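Local atomic coordinates of hydrogenase expression/formation protein HypE (Desulfovibrio vulgaris subsp. vulgaris, PDB entry 2Z1U), a protein that binds ATP and magnesium and probably takes part in hydrogenase maturation, helping to make the cyanide ligands of the metal centre, as in other HypE proteins. Residues S57-D61 against L339-C343; D176-T180 against V194-S198. All coordinates share one frame. Residues are numbered along the deposited sequence.

Contact 1 (S57-D61 against L339-C343); sequences SYTVD and LPRIC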
ATOM      1  N   SER A  57      -3.301   2.397   5.559  1.00 47.71           N
ATOM      2  CA  SER A  57      -4.208   3.249   4.808  1.00 48.38           C
ATOM      3  C   SER A  57      -4.676   4.362   5.727  1.00 48.93           C
ATOM      4  O   SER A  57      -4.780   4.165   6.930  1.00 49.22           O
ATOM      5  CB  SER A  57      -5.427   2.495   4.286  1.00 47.64           C
ATOM      6  OG  SER A  57      -5.062   1.429   3.440  1.00 48.80           O
ATOM      7  N   TYR A  58      -4.988   5.513   5.135  1.00 49.27           N
ATOM      8  CA  TYR A  58      -5.346   6.722   5.871  1.00 49.43           C
ATOM      9  C   TYR A  58      -6.730   7.163   5.419  1.00 49.82           C
ATOM     10  O   TYR A  58      -7.001   7.270   4.223  1.00 50.03           O
ATOM     11  CB  TYR A  58      -4.263   7.800   5.687  1.00 49.66           C
ATOM     12  CG  TYR A  58      -2.944   7.320   6.268  1.00 49.66           C
ATOM     13  CD1 TYR A  58      -2.072   6.545   5.494  1.00 48.91           C
ATOM     14  CD2 TYR A  58      -2.602   7.570   7.616  1.00 50.22           C
ATOM     15  CE1 TYR A  58      -0.887   6.058   6.012  1.00 51.45           C
ATOM     16  CE2 TYR A  58      -1.393   7.062   8.173  1.00 52.24           C
ATOM     17  CZ  TYR A  58      -0.540   6.306   7.351  1.00 51.99           C
ATOM     18  OH  TYR A  58       0.673   5.806   7.809  1.00 50.45           O
ATOM     19  N   THR A  59      -7.616   7.361   6.391  1.00 49.77           N
ATOM     20  CA  THR A  59      -9.048   7.536   6.133  1.00 49.52           C
ATOM     21  C   THR A  59      -9.581   8.725   6.943  1.00 49.22           C
ATOM     22  O   THR A  59     -10.784   8.837   7.171  1.00 49.05           O
ATOM     23  CB  THR A  59      -9.862   6.258   6.514  1.00 49.54           C
ATOM     24  OG1 THR A  59      -9.596   5.925   7.874  1.00 50.05           O
ATOM     25  CG2 THR A  59      -9.482   5.059   5.638  1.00 49.37           C
ATOM     26  N   VAL A  60      -8.684   9.612   7.358  1.00 48.84           N
ATOM     27  CA  VAL A  60      -9.036  10.694   8.298  1.00 48.96           C
ATOM     28  C   VAL A  60     -10.155  11.592   7.748  1.00 49.24           C
ATOM     29  O   VAL A  60     -10.192  11.937   6.554  1.00 49.21           O
ATOM     30  CB  VAL A  60      -7.791  11.526   8.722  1.00 49.04           C
ATOM     31  CG1 VAL A  60      -7.248  12.324   7.551  1.00 48.56           C
ATOM     32  CG2 VAL A  60      -8.088  12.451   9.929  1.00 48.64           C
ATOM     33  N   ASP A  61     -11.084  11.919   8.630  1.00 49.64           N
ATOM     34  CA  ASP A  61     -12.171  12.823   8.324  1.00 50.12           C
ATOM     35  C   ASP A  61     -12.248  13.812   9.470  1.00 50.43           C
ATOM     36  O   ASP A  61     -12.479  13.396  10.610  1.00 50.72           O
ATOM     37  CB  ASP A  61     -13.475  12.037   8.180  1.00 49.99           C
ATOM     38  CG  ASP A  61     -14.670  12.928   7.889  1.00 50.82           C
ATOM     39  OD1 ASP A  61     -15.739  12.666   8.477  1.00 51.92           O
ATOM     40  OD2 ASP A  61     -14.542  13.889   7.095  1.00 48.43           O
ATOM     41  N   LEU A 339     -14.738   5.536  17.692  1.00 65.66           N
ATOM     42  CA  LEU A 339     -14.213   6.830  17.237  1.00 64.09           C
ATOM     43  C   LEU A 339     -13.714   6.686  15.799  1.00 62.07           C
ATOM     44  O   LEU A 339     -12.528   6.435  15.580  1.00 62.40           O
ATOM     45  CB  LEU A 339     -13.066   7.295  18.151  1.00 64.16           C
ATOM     46  CG  LEU A 339     -13.264   7.229  19.678  1.00 64.74           C
ATOM     47  CD1 LEU A 339     -11.929   7.297  20.412  1.00 64.89           C
ATOM     48  CD2 LEU A 339     -14.223   8.319  20.181  1.00 64.52           C
ATOM     49  N   PRO A 340     -14.615   6.855  14.814  1.00 60.31           N
ATOM     50  CA  PRO A 340     -14.278   6.443  13.448  1.00 58.80           C
ATOM     51  C   PRO A 340     -13.420   7.462  12.709  1.00 57.19           C
ATOM     52  O   PRO A 340     -13.505   8.672  12.973  1.00 56.61           O
ATOM     53  CB  PRO A 340     -15.650   6.301  12.769  1.00 58.87           C
ATOM     54  CG  PRO A 340     -16.549   7.220  13.521  1.00 59.81           C
ATOM     55  CD  PRO A 340     -15.964   7.445  14.898  1.00 60.40           C
ATOM     56  N   ARG A 341     -12.574   6.955  11.817  1.00 55.52           N
ATOM     57  CA  ARG A 341     -11.829   7.790  10.888  1.00 53.73           C
ATOM     58  C   ARG A 341     -11.031   8.913  11.576  1.00 53.29           C
ATOM     59  O   ARG A 341     -10.955  10.040  11.077  1.00 52.46           O
ATOM     60  CB  ARG A 341     -12.789   8.319   9.816  1.00 53.42           C
ATOM     61  CG  ARG A 341     -13.297   7.209   8.904  1.00 52.40           C
ATOM     62  CD  ARG A 341     -14.220   7.747   7.841  1.00 51.28           C
ATOM     63  NE  ARG A 341     -13.504   8.542   6.852  1.00 50.01           N
ATOM     64  CZ  ARG A 341     -14.090   9.282   5.919  1.00 49.25           C
ATOM     65  NH1 ARG A 341     -15.423   9.346   5.846  1.00 47.37           N
ATOM     66  NH2 ARG A 341     -13.343   9.965   5.068  1.00 47.68           N
ATOM     67  N   ILE A 342     -10.431   8.586  12.720  1.00 52.81           N
ATOM     68  CA  ILE A 342      -9.542   9.526  13.414  1.00 54.14           C
ATOM     69  C   ILE A 342      -8.157   9.576  12.752  1.00 53.54           C
ATOM     70  O   ILE A 342      -7.358  10.450  13.044  1.00 53.37           O
ATOM     71  CB  ILE A 342      -9.417   9.249  14.958  1.00 54.45           C
ATOM     72  CG1 ILE A 342      -9.280   7.757  15.254  1.00 56.40           C
ATOM     73  CG2 ILE A 342     -10.655   9.783  15.724  1.00 56.43           C
ATOM     74  CD1 ILE A 342      -7.919   7.155  14.919  1.00 58.43           C
ATOM     75  N   CYS A 343      -7.895   8.605  11.880  1.00 54.05           N
ATOM     76  CA  CYS A 343      -6.736   8.606  10.988  1.00 54.44           C
ATOM     77  C   CYS A 343      -7.101   7.847   9.725  1.00 54.11           C
ATOM     78  O   CYS A 343      -8.223   7.316   9.584  1.00 53.50           O
ATOM     79  CB  CYS A 343      -5.516   7.957  11.648  1.00 54.39           C
ATOM     80  SG  CYS A 343      -5.801   6.243  12.154  1.00 59.87           S
ATOM     81  OXT CYS A 343      -6.264   7.773   8.825  1.00 54.15           O
TER
HETATM   82  O   HOH W   1     -10.540  10.398   4.196  1.00 39.78           O
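HypE has the two-domain fold of the AIR synthase (PurM) family. Here the C-terminal tail of the chain, 339-343, docks on the residues just after strand 50-58, which is outermost within this chain in the N-terminal domain's mixed sheet. The contact is buried, and its closest CA pair is V60 and C343 at 4.1 Å. S57 N and O bond to D129 and K131 of the second subunit, so the contact lies at the dimer interface.

Backbone and carboxylate hydrogen bonds hold the tail. T59 binds both oxygens of the terminal carboxylate: its N donates to C343 OXT at 2.8 Å, and its OG1 donates to C343 O at 2.6 Å. Further out, D61 N donates to R341 O at 3.1 Å.

The charged side chains add a second layer. D61 CB lies over one face of the R341 guanidinium, 3.6 Å from CZ. R341 NH1 forms a salt bridge with D139. D61 OD1 is 4.2 Å from R341 NH1, beyond a salt bridge.

Apolar packing adds to this. Y58 and V60 pack on helix 70-83, and I342 packs on helix 176-184.

The C343 side chain comes within about 5 Å of bound ATP and about 4 Å of the side chain of R223, an ATP-binding residue. The tail end therefore lies beside the nucleotide site.

R341 also reaches the residues that follow the strand. Its NE donates to T59 O at 2.8 Å, and its NH2 donates to water 1 at 3.0 Å, which donates to V60 O at 2.8 Å.

Contact 2 (D176-T180 against V194-S198); sequences DHGLT and VCSDS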
ATOM      1  N   ASP A 176      -3.758  14.670  21.778  1.00 48.26           N
ATOM      2  CA  ASP A 176      -3.845  15.870  20.934  1.00 48.22           C
ATOM      3  C   ASP A 176      -4.473  15.640  19.567  1.00 48.12           C
ATOM      4  O   ASP A 176      -5.447  16.317  19.225  1.00 47.84           O
ATOM      5  CB  ASP A 176      -2.465  16.509  20.774  1.00 48.26           C
ATOM      6  CG  ASP A 176      -1.807  16.775  22.112  1.00 49.57           C
ATOM      7  OD1 ASP A 176      -1.816  17.933  22.552  1.00 50.22           O
ATOM      8  OD2 ASP A 176      -1.324  15.814  22.743  1.00 51.84           O
ATOM      9  N   HIS A 177      -3.939  14.684  18.805  1.00 47.46           N
ATOM     10  CA  HIS A 177      -4.476  14.381  17.488  1.00 47.57           C
ATOM     11  C   HIS A 177      -5.960  13.990  17.531  1.00 48.15           C
ATOM     12  O   HIS A 177      -6.781  14.571  16.809  1.00 48.63           O
ATOM     13  CB  HIS A 177      -3.707  13.254  16.807  1.00 47.05           C
ATOM     14  CG  HIS A 177      -4.244  12.914  15.452  1.00 45.86           C
ATOM     15  ND1 HIS A 177      -3.927  13.642  14.327  1.00 45.83           N
ATOM     16  CD2 HIS A 177      -5.097  11.948  15.045  1.00 45.19           C
ATOM     17  CE1 HIS A 177      -4.546  13.128  13.278  1.00 45.91           C
ATOM     18  NE2 HIS A 177      -5.269  12.101  13.688  1.00 46.71           N
ATOM     19  N   GLY A 178      -6.281  12.989  18.348  1.00 48.40           N
ATOM     20  CA  GLY A 178      -7.655  12.501  18.473  1.00 48.94           C
ATOM     21  C   GLY A 178      -8.639  13.603  18.827  1.00 49.65           C
ATOM     22  O   GLY A 178      -9.708  13.695  18.227  1.00 50.48           O
ATOM     23  N   LEU A 179      -8.285  14.437  19.803  1.00 49.71           N
ATOM     24  CA  LEU A 179      -9.135  15.551  20.203  1.00 50.29           C
ATOM     25  C   LEU A 179      -9.357  16.527  19.054  1.00 50.41           C
ATOM     26  O   LEU A 179     -10.483  16.941  18.809  1.00 50.54           O
ATOM     27  CB  LEU A 179      -8.549  16.298  21.407  1.00 50.04           C
ATOM     28  CG  LEU A 179      -9.469  16.947  22.441  1.00 51.46           C
ATOM     29  CD1 LEU A 179      -8.812  18.172  23.062  1.00 51.16           C
ATOM     30  CD2 LEU A 179     -10.867  17.295  21.929  1.00 52.86           C
ATOM     31  N   THR A 180      -8.296  16.892  18.342  1.00 51.52           N
ATOM     32  CA  THR A 180      -8.454  17.901  17.289  1.00 52.34           C
ATOM     33  C   THR A 180      -9.319  17.472  16.126  1.00 53.16           C
ATOM     34  O   THR A 180     -10.106  18.281  15.650  1.00 52.90           O
ATOM     35  CB  THR A 180      -7.147  18.676  16.881  1.00 52.32           C
ATOM     36  OG1 THR A 180      -6.997  18.717  15.452  1.00 52.55           O
ATOM     37  CG2 THR A 180      -5.943  18.090  17.518  1.00 50.73           C
ATOM     38  N   VAL A 194      -4.529  23.229  20.813  1.00 60.24           N
ATOM     39  CA  VAL A 194      -4.992  21.892  20.466  1.00 57.87           C
ATOM     40  C   VAL A 194      -4.926  21.655  18.966  1.00 56.88           C
ATOM     41  O   VAL A 194      -5.764  22.149  18.204  1.00 56.68           O
ATOM     42  CB  VAL A 194      -6.435  21.628  20.981  1.00 57.86           C
ATOM     43  CG1 VAL A 194      -6.914  20.232  20.580  1.00 57.19           C
ATOM     44  CG2 VAL A 194      -6.512  21.808  22.505  1.00 57.53           C
ATOM     45  N   CYS A 195      -3.926  20.892  18.544  1.00 55.32           N
ATOM     46  CA  CYS A 195      -3.814  20.507  17.141  1.00 54.25           C
ATOM     47  C   CYS A 195      -3.172  19.133  17.001  1.00 52.88           C
ATOM     48  O   CYS A 195      -2.619  18.594  17.967  1.00 52.16           O
ATOM     49  CB  CYS A 195      -3.007  21.546  16.366  1.00 54.97           C
ATOM     50  SG  CYS A 195      -1.375  21.791  17.023  1.00 56.98           S
ATOM     51  N   SER A 196      -3.244  18.578  15.792  1.00 51.25           N
ATOM     52  CA  SER A 196      -2.574  17.326  15.492  1.00 50.65           C
ATOM     53  C   SER A 196      -1.082  17.447  15.742  1.00 50.16           C
ATOM     54  O   SER A 196      -0.491  18.521  15.587  1.00 50.41           O
ATOM     55  CB  SER A 196      -2.826  16.905  14.052  1.00 49.76           C
ATOM     56  OG  SER A 196      -2.205  15.660  13.766  1.00 49.02           O
ATOM     57  N   ASP A 197      -0.489  16.329  16.131  1.00 50.06           N
ATOM     58  CA  ASP A 197       0.934  16.246  16.407  1.00 50.21           C
ATOM     59  C   ASP A 197       1.656  15.526  15.267  1.00 50.18           C
ATOM     60  O   ASP A 197       2.831  15.167  15.396  1.00 50.44           O
ATOM     61  CB  ASP A 197       1.162  15.507  17.734  1.00 49.76           C
ATOM     62  CG  ASP A 197       0.507  14.123  17.776  1.00 49.41           C
ATOM     63  OD1 ASP A 197      -0.296  13.750  16.884  1.00 49.18           O
ATOM     64  OD2 ASP A 197       0.809  13.393  18.737  1.00 49.21           O
ATOM     65  N   SER A 198       0.945  15.313  14.161  1.00 50.10           N
ATOM     66  CA  SER A 198       1.485  14.596  13.003  1.00 50.63           C
ATOM     67  C   SER A 198       2.920  15.044  12.748  1.00 50.49           C
ATOM     68  O   SER A 198       3.179  16.204  12.417  1.00 51.01           O
ATOM     69  CB  SER A 198       0.614  14.819  11.768  1.00 50.47           C
ATOM     70  OG  SER A 198       1.056  14.026  10.671  1.00 50.74           O
TER
HETATM   71  O   HOH W   2      -1.816  19.934  20.756  1.00 44.05           O
HETATM   72  O   HOH W   3      -1.790  13.247  19.829  1.00 29.55           O
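The first turn of helix 176-184 packs against an extended piece of the loop that leads from this helix to helix 202-212. Both belong to the C-terminal domain of the AIR synthase-like fold. H177 and S196 come closest along the backbone, with CA atoms 4.0 Å apart.

H177 takes a t rotamer at chi1. This places its ring edge on S196, and ND1 and S196 OG share a hydrogen bond of 2.7 Å. S196 is also t at chi1. Its OG accepts from S198 N at 3.2 Å, which closes an ST turn. The far side of the imidazole is used too: NE2 bonds to I342 O, and the ring meets that of F65 nearly at right angles.

D197 has a p rotamer that brings its carboxylate back to the helix. Water 3 accepts from H177 N at 2.8 Å and makes a weak bond to D197 OD2, also at 2.8 Å. The main partner of this carboxylate is K273, in a salt bridge.

D176 is m at chi1, and its OD2 bonds to S173. Water 2 lies 2.7 Å from D176 OD1, to which it can donate, and accepts from C195 N at 3.2 Å. V194, with chi1 t, meets L179 through CG1 and CD1 at 3.7 Å.

The segments are thus joined by one direct hydrogen bond, two waters and a small apolar patch. H177 NE2 faces a carbonyl oxygen, I342 O, and so probably carries a proton; the bond between ND1 and S196 OG can run either way.

The centres of the two contacts are 13 Å apart. Contact 2 is nested along the chain inside the loop that contact 1 closes. Contact 2 is local, with 13 residues between its segments, and lies in the C-terminal domain. Contact 1 spans 277 residues and brings the tail onto the N-terminal sheet. They touch directly: H177 NE2 lies 2.7 Å from I342 O, a probable hydrogen bond. Helix 176-184 serves both, since I342 packs on it as well. Helix 70-83 of the N-terminal domain also borders both. The chain end therefore sits between the two domains, near the bound ATP.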